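Local coordinates for protein alanine glyoxylate transaminase (Thermococcus litoralis, PDB 2ZC0) that probably transfers the amino group of alanine to glyoxylate, using pyridoxal 5'-phosphate as its cofactor, at residues A[91-95]-A[226-232]; A[123-128]-A[174-180]. One frame throughout, in Å; residues are numbered along the deposited sequence.

Interaction 1: residues A[91-95]-A[226-232]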
ATOM      1  N   TYR A  91     -26.476  31.748   0.690  1.00 57.05           N
ATOM      2  CA  TYR A  91     -25.242  32.506   0.872  1.00 56.99           C
ATOM      3  C   TYR A  91     -23.984  32.052   0.141  1.00 57.15           C
ATOM      4  O   TYR A  91     -22.917  32.616   0.381  1.00 58.25           O
ATOM      5  CB  TYR A  91     -24.914  32.606   2.359  1.00 56.66           C
ATOM      6  CG  TYR A  91     -26.014  33.211   3.190  1.00 58.38           C
ATOM      7  CD1 TYR A  91     -26.793  32.418   4.031  1.00 59.23           C
ATOM      8  CD2 TYR A  91     -26.276  34.580   3.140  1.00 58.74           C
ATOM      9  CE1 TYR A  91     -27.804  32.972   4.809  1.00 61.42           C
ATOM     10  CE2 TYR A  91     -27.286  35.147   3.911  1.00 59.73           C
ATOM     11  CZ  TYR A  91     -28.045  34.339   4.743  1.00 61.16           C
ATOM     12  OH  TYR A  91     -29.042  34.891   5.514  1.00 63.38           O
ATOM     13  N   ASP A  92     -24.081  31.047  -0.727  1.00 57.03           N
ATOM     14  CA  ASP A  92     -22.894  30.583  -1.454  1.00 57.98           C
ATOM     15  C   ASP A  92     -23.216  30.103  -2.876  1.00 59.43           C
ATOM     16  O   ASP A  92     -22.424  29.377  -3.482  1.00 60.24           O
ATOM     17  CB  ASP A  92     -22.192  29.462  -0.658  1.00 57.54           C
ATOM     18  CG  ASP A  92     -20.664  29.464  -0.839  1.00 57.36           C
ATOM     19  OD1 ASP A  92     -20.076  30.553  -1.034  1.00 56.65           O
ATOM     20  OD2 ASP A  92     -20.042  28.381  -0.761  1.00 55.93           O
ATOM     21  N   HIS A  93     -24.364  30.524  -3.411  1.00 58.98           N
ATOM     22  CA  HIS A  93     -24.790  30.138  -4.762  1.00 59.36           C
ATOM     23  C   HIS A  93     -24.693  28.647  -5.046  1.00 57.89           C
ATOM     24  O   HIS A  93     -24.398  28.242  -6.174  1.00 58.02           O
ATOM     25  CB  HIS A  93     -23.965  30.872  -5.823  1.00 62.21           C
ATOM     26  CG  HIS A  93     -24.430  32.265  -6.096  1.00 65.29           C
ATOM     27  ND1 HIS A  93     -24.229  33.304  -5.213  1.00 67.15           N
ATOM     28  CD2 HIS A  93     -25.120  32.784  -7.140  1.00 66.12           C
ATOM     29  CE1 HIS A  93     -24.776  34.403  -5.702  1.00 68.66           C
ATOM     30  NE2 HIS A  93     -25.323  34.115  -6.869  1.00 69.02           N
ATOM     31  N   LEU A  94     -24.950  27.820  -4.045  1.00 55.78           N
ATOM     32  CA  LEU A  94     -24.841  26.395  -4.269  1.00 55.03           C
ATOM     33  C   LEU A  94     -26.153  25.635  -4.165  1.00 55.08           C
ATOM     34  O   LEU A  94     -26.784  25.605  -3.112  1.00 55.84           O
ATOM     35  CB  LEU A  94     -23.818  25.815  -3.299  1.00 53.83           C
ATOM     36  CG  LEU A  94     -23.217  24.464  -3.680  1.00 52.71           C
ATOM     37  CD1 LEU A  94     -22.762  24.477  -5.141  1.00 51.22           C
ATOM     38  CD2 LEU A  94     -22.056  24.178  -2.746  1.00 50.10           C
ATOM     39  N   GLU A  95     -26.569  25.032  -5.272  1.00 54.47           N
ATOM     40  CA  GLU A  95     -27.795  24.241  -5.286  1.00 55.30           C
ATOM     41  C   GLU A  95     -27.350  22.789  -5.098  1.00 52.37           C
ATOM     42  O   GLU A  95     -26.902  22.147  -6.044  1.00 52.37           O
ATOM     43  CB  GLU A  95     -28.515  24.400  -6.631  1.00 59.06           C
ATOM     44  CG  GLU A  95     -29.885  23.724  -6.709  1.00 63.93           C
ATOM     45  CD  GLU A  95     -30.958  24.464  -5.918  1.00 68.00           C
ATOM     46  OE1 GLU A  95     -31.114  25.690  -6.134  1.00 70.00           O
ATOM     47  OE2 GLU A  95     -31.646  23.822  -5.089  1.00 67.69           O
ATOM     48  N   ASP A 226     -19.474  39.113  -6.931  1.00 68.40           N
ATOM     49  CA  ASP A 226     -20.379  37.993  -6.704  1.00 66.75           C
ATOM     50  C   ASP A 226     -19.594  36.767  -7.166  1.00 64.40           C
ATOM     51  O   ASP A 226     -19.943  36.133  -8.160  1.00 63.57           O
ATOM     52  CB  ASP A 226     -21.667  38.155  -7.530  1.00 69.25           C
ATOM     53  CG  ASP A 226     -22.793  37.227  -7.068  1.00 72.31           C
ATOM     54  OD1 ASP A 226     -23.162  37.276  -5.870  1.00 74.48           O
ATOM     55  OD2 ASP A 226     -23.320  36.455  -7.903  1.00 72.95           O
ATOM     56  N   ILE A 227     -18.508  36.457  -6.460  1.00 61.18           N
ATOM     57  CA  ILE A 227     -17.701  35.305  -6.832  1.00 58.36           C
ATOM     58  C   ILE A 227     -18.431  34.054  -6.371  1.00 54.58           C
ATOM     59  O   ILE A 227     -18.972  34.005  -5.265  1.00 52.88           O
ATOM     60  CB  ILE A 227     -16.294  35.320  -6.179  1.00 59.32           C
ATOM     61  CG1 ILE A 227     -16.411  35.076  -4.676  1.00 60.16           C
ATOM     62  CG2 ILE A 227     -15.603  36.640  -6.468  1.00 59.87           C
ATOM     63  CD1 ILE A 227     -15.180  34.457  -4.060  1.00 59.40           C
ATOM     64  N   VAL A 228     -18.459  33.045  -7.226  1.00 51.09           N
ATOM     65  CA  VAL A 228     -19.137  31.820  -6.867  1.00 48.14           C
ATOM     66  C   VAL A 228     -18.161  30.652  -6.853  1.00 46.12           C
ATOM     67  O   VAL A 228     -17.146  30.654  -7.563  1.00 43.82           O
ATOM     68  CB  VAL A 228     -20.306  31.516  -7.843  1.00 46.81           C
ATOM     69  CG1 VAL A 228     -21.211  32.734  -7.956  1.00 46.74           C
ATOM     70  CG2 VAL A 228     -19.770  31.124  -9.204  1.00 45.30           C
ATOM     71  N   PRO A 229     -18.444  29.648  -6.010  1.00 44.99           N
ATOM     72  CA  PRO A 229     -17.612  28.451  -5.881  1.00 42.19           C
ATOM     73  C   PRO A 229     -17.539  27.728  -7.212  1.00 41.08           C
ATOM     74  O   PRO A 229     -18.434  27.865  -8.049  1.00 41.33           O
ATOM     75  CB  PRO A 229     -18.361  27.629  -4.844  1.00 43.47           C
ATOM     76  CG  PRO A 229     -18.983  28.674  -3.972  1.00 44.05           C
ATOM     77  CD  PRO A 229     -19.490  29.679  -4.969  1.00 44.40           C
ATOM     78  N   LEU A 230     -16.469  26.968  -7.415  1.00 40.53           N
ATOM     79  CA  LEU A 230     -16.325  26.194  -8.643  1.00 37.80           C
ATOM     80  C   LEU A 230     -17.482  25.198  -8.698  1.00 38.25           C
ATOM     81  O   LEU A 230     -17.981  24.871  -9.769  1.00 40.48           O
ATOM     82  CB  LEU A 230     -15.004  25.435  -8.645  1.00 34.57           C
ATOM     83  CG  LEU A 230     -13.697  26.215  -8.480  1.00 36.23           C
ATOM     84  CD1 LEU A 230     -12.576  25.259  -8.093  1.00 32.44           C
ATOM     85  CD2 LEU A 230     -13.358  26.945  -9.787  1.00 32.27           C
ATOM     86  N   LYS A 231     -17.920  24.726  -7.538  1.00 37.93           N
ATOM     87  CA  LYS A 231     -19.003  23.760  -7.512  1.00 41.49           C
ATOM     88  C   LYS A 231     -20.297  24.296  -8.122  1.00 42.80           C
ATOM     89  O   LYS A 231     -21.089  23.528  -8.677  1.00 42.28           O
ATOM     90  CB  LYS A 231     -19.266  23.279  -6.083  1.00 40.11           C
ATOM     91  CG  LYS A 231     -20.231  22.103  -6.020  1.00 39.12           C
ATOM     92  CD  LYS A 231     -19.724  20.966  -6.880  1.00 36.79           C
ATOM     93  CE  LYS A 231     -20.609  19.731  -6.796  1.00 38.32           C
ATOM     94  NZ  LYS A 231     -20.156  18.721  -7.808  1.00 33.85           N
ATOM     95  N   ALA A 232     -20.513  25.608  -8.029  1.00 43.89           N
ATOM     96  CA  ALA A 232     -21.723  26.223  -8.580  1.00 44.16           C
ATOM     97  C   ALA A 232     -21.629  26.277 -10.102  1.00 44.53           C
ATOM     98  O   ALA A 232     -22.618  26.517 -10.796  1.00 45.70           O
ATOM     99  CB  ALA A 232     -21.906  27.624  -8.009  1.00 45.79           C
TER
HETATM  100  O   HOH W   1     -25.216  35.045  -9.183  1.00 71.55           O
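Start at Asp-226, whose carboxylate lies close to the His-93 imidazole. His-93 NE2 and Asp-226 OD2 are 3.2 Å apart, but the angle is too poor for a direct hydrogen bond. Water 1 bridges them instead, donating to Asp-226 OD2 at 2.7 Å and accepting a weak bond from His-93 NE2 at 2.5 Å. Two residues on, Val-228 places CG1 over one face of the same ring, 4.0 Å from the centroid and 22° off its normal, a CH-pi contact. Pro-229 packs its ring against Asp-92: CD lies 3.3 Å from Asp-92 O and CG 3.4 Å from Asp-92 OD2, an oxygen that is already hydrogen-bonded to Asn-218. The chain then curls into a short 3-10 turn, with Ala-232 N bonded to Pro-229 O at 3.1 Å. Lys-231 lends its aliphatic stem, CG being 3.6 Å from Leu-94 CD1, while its NZ goes elsewhere, to Val-239 O, Asp-234 and Glu-261. Ala-232 finishes the contact with CB 3.2 Å from His-93 O and 4.3 Å from Leu-94 CD1. No hydrogen bond joins the segments directly. What meets here are two loops of the PLP-binding large domain of a fold-type I aminotransferase: one follows helix 78-91, the other links the parallel neighbouring strands 210-214 and 239-244 of the central sheet.

Interaction 2: residues A[123-128]-A[174-180]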
ATOM      1  N   ASP A 123       0.132   8.081  -5.814  1.00 30.82           N
ATOM      2  CA  ASP A 123      -0.648   8.994  -6.638  1.00 30.47           C
ATOM      3  C   ASP A 123      -0.096  10.408  -6.485  1.00 31.44           C
ATOM      4  O   ASP A 123       0.333  10.807  -5.399  1.00 30.46           O
ATOM      5  CB  ASP A 123      -2.116   9.032  -6.196  1.00 29.79           C
ATOM      6  CG  ASP A 123      -2.941   7.866  -6.717  1.00 29.84           C
ATOM      7  OD1 ASP A 123      -2.430   7.035  -7.496  1.00 28.96           O
ATOM      8  OD2 ASP A 123      -4.133   7.801  -6.340  1.00 28.74           O
ATOM      9  N   VAL A 124      -0.102  11.163  -7.578  1.00 31.29           N
ATOM     10  CA  VAL A 124       0.347  12.547  -7.539  1.00 28.86           C
ATOM     11  C   VAL A 124      -0.914  13.372  -7.375  1.00 28.45           C
ATOM     12  O   VAL A 124      -1.904  13.131  -8.046  1.00 27.99           O
ATOM     13  CB  VAL A 124       1.022  12.986  -8.850  1.00 30.57           C
ATOM     14  CG1 VAL A 124       1.046  14.523  -8.938  1.00 27.88           C
ATOM     15  CG2 VAL A 124       2.431  12.427  -8.921  1.00 26.90           C
ATOM     16  N   VAL A 125      -0.896  14.323  -6.460  1.00 28.15           N
ATOM     17  CA  VAL A 125      -2.046  15.191  -6.301  1.00 32.32           C
ATOM     18  C   VAL A 125      -1.484  16.591  -6.480  1.00 32.65           C
ATOM     19  O   VAL A 125      -0.469  16.935  -5.870  1.00 31.58           O
ATOM     20  CB  VAL A 125      -2.721  15.048  -4.909  1.00 30.51           C
ATOM     21  CG1 VAL A 125      -1.698  14.952  -3.833  1.00 35.20           C
ATOM     22  CG2 VAL A 125      -3.616  16.235  -4.657  1.00 31.69           C
ATOM     23  N   ILE A 126      -2.106  17.384  -7.348  1.00 34.41           N
ATOM     24  CA  ILE A 126      -1.617  18.729  -7.585  1.00 34.56           C
ATOM     25  C   ILE A 126      -2.336  19.733  -6.699  1.00 34.17           C
ATOM     26  O   ILE A 126      -3.534  19.622  -6.453  1.00 34.54           O
ATOM     27  CB  ILE A 126      -1.701  19.089  -9.105  1.00 37.83           C
ATOM     28  CG1 ILE A 126      -1.752  20.601  -9.318  1.00 36.96           C
ATOM     29  CG2 ILE A 126      -2.876  18.413  -9.737  1.00 44.11           C
ATOM     30  CD1 ILE A 126      -3.114  21.222  -9.058  1.00 39.46           C
ATOM     31  N   THR A 127      -1.575  20.701  -6.200  1.00 32.52           N
ATOM     32  CA  THR A 127      -2.090  21.734  -5.312  1.00 31.63           C
ATOM     33  C   THR A 127      -1.500  23.076  -5.719  1.00 32.30           C
ATOM     34  O   THR A 127      -0.710  23.161  -6.656  1.00 33.88           O
ATOM     35  CB  THR A 127      -1.636  21.482  -3.869  1.00 29.56           C
ATOM     36  OG1 THR A 127      -0.218  21.674  -3.785  1.00 24.87           O
ATOM     37  CG2 THR A 127      -1.957  20.052  -3.449  1.00 29.83           C
ATOM     38  N   GLU A 128      -1.887  24.128  -5.012  1.00 32.73           N
ATOM     39  CA  GLU A 128      -1.331  25.455  -5.268  1.00 31.62           C
ATOM     40  C   GLU A 128       0.023  25.444  -4.553  1.00 33.62           C
ATOM     41  O   GLU A 128       0.304  24.516  -3.788  1.00 30.47           O
ATOM     42  CB  GLU A 128      -2.253  26.529  -4.672  1.00 28.77           C
ATOM     43  CG  GLU A 128      -3.515  26.774  -5.495  1.00 27.65           C
ATOM     44  CD  GLU A 128      -4.759  26.953  -4.650  1.00 30.39           C
ATOM     45  OE1 GLU A 128      -4.678  26.814  -3.413  1.00 33.28           O
ATOM     46  OE2 GLU A 128      -5.836  27.222  -5.226  1.00 29.54           O
ATOM     47  N   LYS A 174       1.009   9.473 -13.030  1.00 36.96           N
ATOM     48  CA  LYS A 174      -0.429   9.399 -12.878  1.00 34.79           C
ATOM     49  C   LYS A 174      -0.921  10.451 -11.901  1.00 33.42           C
ATOM     50  O   LYS A 174      -0.427  10.559 -10.782  1.00 32.22           O
ATOM     51  CB  LYS A 174      -0.842   8.028 -12.377  1.00 33.97           C
ATOM     52  CG  LYS A 174      -2.285   7.972 -11.927  1.00 37.38           C
ATOM     53  CD  LYS A 174      -2.562   6.650 -11.262  1.00 39.33           C
ATOM     54  CE  LYS A 174      -3.948   6.591 -10.684  1.00 40.06           C
ATOM     55  NZ  LYS A 174      -3.986   5.494  -9.666  1.00 42.46           N
ATOM     56  N   VAL A 175      -1.895  11.234 -12.336  1.00 31.85           N
ATOM     57  CA  VAL A 175      -2.470  12.266 -11.499  1.00 33.30           C
ATOM     58  C   VAL A 175      -3.978  12.222 -11.674  1.00 33.55           C
ATOM     59  O   VAL A 175      -4.476  11.876 -12.744  1.00 34.93           O
ATOM     60  CB  VAL A 175      -1.957  13.668 -11.905  1.00 34.93           C
ATOM     61  CG1 VAL A 175      -2.238  13.921 -13.385  1.00 36.75           C
ATOM     62  CG2 VAL A 175      -2.641  14.735 -11.038  1.00 34.08           C
ATOM     63  N   LYS A 176      -4.729  12.564 -10.642  1.00 34.80           N
ATOM     64  CA  LYS A 176      -6.172  12.525 -10.820  1.00 36.98           C
ATOM     65  C   LYS A 176      -6.899  13.624 -10.084  1.00 35.90           C
ATOM     66  O   LYS A 176      -8.000  14.005 -10.478  1.00 38.30           O
ATOM     67  CB  LYS A 176      -6.735  11.174 -10.365  1.00 39.91           C
ATOM     68  CG  LYS A 176      -7.097  11.128  -8.898  1.00 42.04           C
ATOM     69  CD  LYS A 176      -7.770   9.809  -8.480  1.00 44.81           C
ATOM     70  CE  LYS A 176      -6.776   8.655  -8.392  1.00 45.14           C
ATOM     71  NZ  LYS A 176      -7.381   7.491  -7.708  1.00 44.28           N
ATOM     72  N   LEU A 177      -6.297  14.136  -9.018  1.00 33.79           N
ATOM     73  CA  LEU A 177      -6.954  15.170  -8.235  1.00 33.55           C
ATOM     74  C   LEU A 177      -6.190  16.474  -8.198  1.00 32.09           C
ATOM     75  O   LEU A 177      -4.964  16.517  -8.345  1.00 29.78           O
ATOM     76  CB  LEU A 177      -7.156  14.704  -6.780  1.00 34.74           C
ATOM     77  CG  LEU A 177      -7.750  13.324  -6.471  1.00 37.14           C
ATOM     78  CD1 LEU A 177      -7.597  13.023  -4.972  1.00 35.15           C
ATOM     79  CD2 LEU A 177      -9.204  13.290  -6.886  1.00 37.67           C
ATOM     80  N   ILE A 178      -6.950  17.535  -7.978  1.00 32.04           N
ATOM     81  CA  ILE A 178      -6.419  18.874  -7.850  1.00 32.14           C
ATOM     82  C   ILE A 178      -7.130  19.428  -6.632  1.00 28.42           C
ATOM     83  O   ILE A 178      -8.351  19.455  -6.603  1.00 29.69           O
ATOM     84  CB  ILE A 178      -6.781  19.763  -9.047  1.00 35.50           C
ATOM     85  CG1 ILE A 178      -5.995  19.342 -10.283  1.00 34.63           C
ATOM     86  CG2 ILE A 178      -6.518  21.224  -8.687  1.00 35.49           C
ATOM     87  CD1 ILE A 178      -6.350  20.165 -11.515  1.00 32.82           C
ATOM     88  N   TYR A 179      -6.357  19.811  -5.621  1.00 27.23           N
ATOM     89  CA  TYR A 179      -6.875  20.395  -4.391  1.00 27.01           C
ATOM     90  C   TYR A 179      -6.629  21.901  -4.508  1.00 32.22           C
ATOM     91  O   TYR A 179      -5.494  22.333  -4.771  1.00 30.06           O
ATOM     92  CB  TYR A 179      -6.125  19.840  -3.178  1.00 26.28           C
ATOM     93  CG  TYR A 179      -6.349  20.582  -1.866  1.00 26.83           C
ATOM     94  CD1 TYR A 179      -5.334  21.354  -1.302  1.00 27.09           C
ATOM     95  CD2 TYR A 179      -7.568  20.518  -1.189  1.00 30.61           C
ATOM     96  CE1 TYR A 179      -5.523  22.046  -0.105  1.00 24.23           C
ATOM     97  CE2 TYR A 179      -7.769  21.214   0.025  1.00 28.64           C
ATOM     98  CZ  TYR A 179      -6.730  21.973   0.547  1.00 29.16           C
ATOM     99  OH  TYR A 179      -6.900  22.680   1.726  1.00 32.30           O
ATOM    100  N   THR A 180      -7.688  22.689  -4.315  1.00 32.74           N
ATOM    101  CA  THR A 180      -7.592  24.136  -4.407  1.00 36.34           C
ATOM    102  C   THR A 180      -8.435  24.857  -3.354  1.00 36.28           C
ATOM    103  O   THR A 180      -9.480  24.363  -2.930  1.00 37.00           O
ATOM    104  CB  THR A 180      -8.022  24.623  -5.822  1.00 35.81           C
ATOM    105  OG1 THR A 180      -8.098  26.056  -5.845  1.00 36.54           O
ATOM    106  CG2 THR A 180      -9.383  24.050  -6.187  1.00 36.48           C
TER
HETATM  107  O   HOH W   2      -5.460   5.570  -7.506  1.00 34.30           O
HETATM  108  O   HOH W   3      -4.407  12.335  -7.575  1.00 39.60           O
HETATM  109  O   HOH W   4      -3.991  24.223  -2.652  1.00 38.77           O
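Strands 124-128 and 175-180 are parallel neighbours in the mixed central sheet of the fold-type I aminotransferase large domain, their axes 4.8 Å apart at closest and 23° from aligned. Backbone bonds hold them: Val-124 N to Lys-174 O (3.3 Å), Ile-126 N to Leu-177 O (3.1 Å) and Tyr-179 N to Ile-126 O (2.9 Å). Between these, water 3 fills a gap, donating to Val-124 O at 2.7 Å and accepting from Leu-177 N at 3.0 Å. The nearest-CA register skips Lys-176, passing from Val-124/Val-175 to Val-125/Leu-177.

Apolar contacts are tightest on the face carrying Ile-126, whose CG2 lies 3.3 Å from Ile-178 CG1 and 3.9 Å from Val-175 CG2. Charges gather at the start of the strands. Asp-123 pairs through OD1 with Lys-174 NZ (3.1 Å) and through OD2 with Lys-176 NZ (3.5 Å), and water 2 touches all three side chains. Asp-123 OD2 also accepts from Asp-120 N, and Lys-176 NZ reaches Tyr-6 O of a neighbouring subunit, so this network borders a subunit interface. At the far end Thr-180 OG1 donates a short hydrogen bond to Glu-128 OE2, 2.6 Å away.

In the fold
Both interactions belong to the large domain, with centres 22 Å apart, and in sequence the two strands of interaction 2 fall between the loops of interaction 1. They meet where Leu-230 CD1 packs on Thr-180 CG2 at 3.9 Å. Strand 210-214, next to 175-180 in the sheet, is shared ground: Ile-211 touches both Leu-230 and Thr-180. Interaction 2 reaches the active site through Tyr-179, whose side chain is about 4 Å from the bound PMP and whose OH is hydrogen-bonded to Asp-214 of the cofactor pocket. The side chain of Asp-92 in interaction 1 stays about 13 Å from PMP.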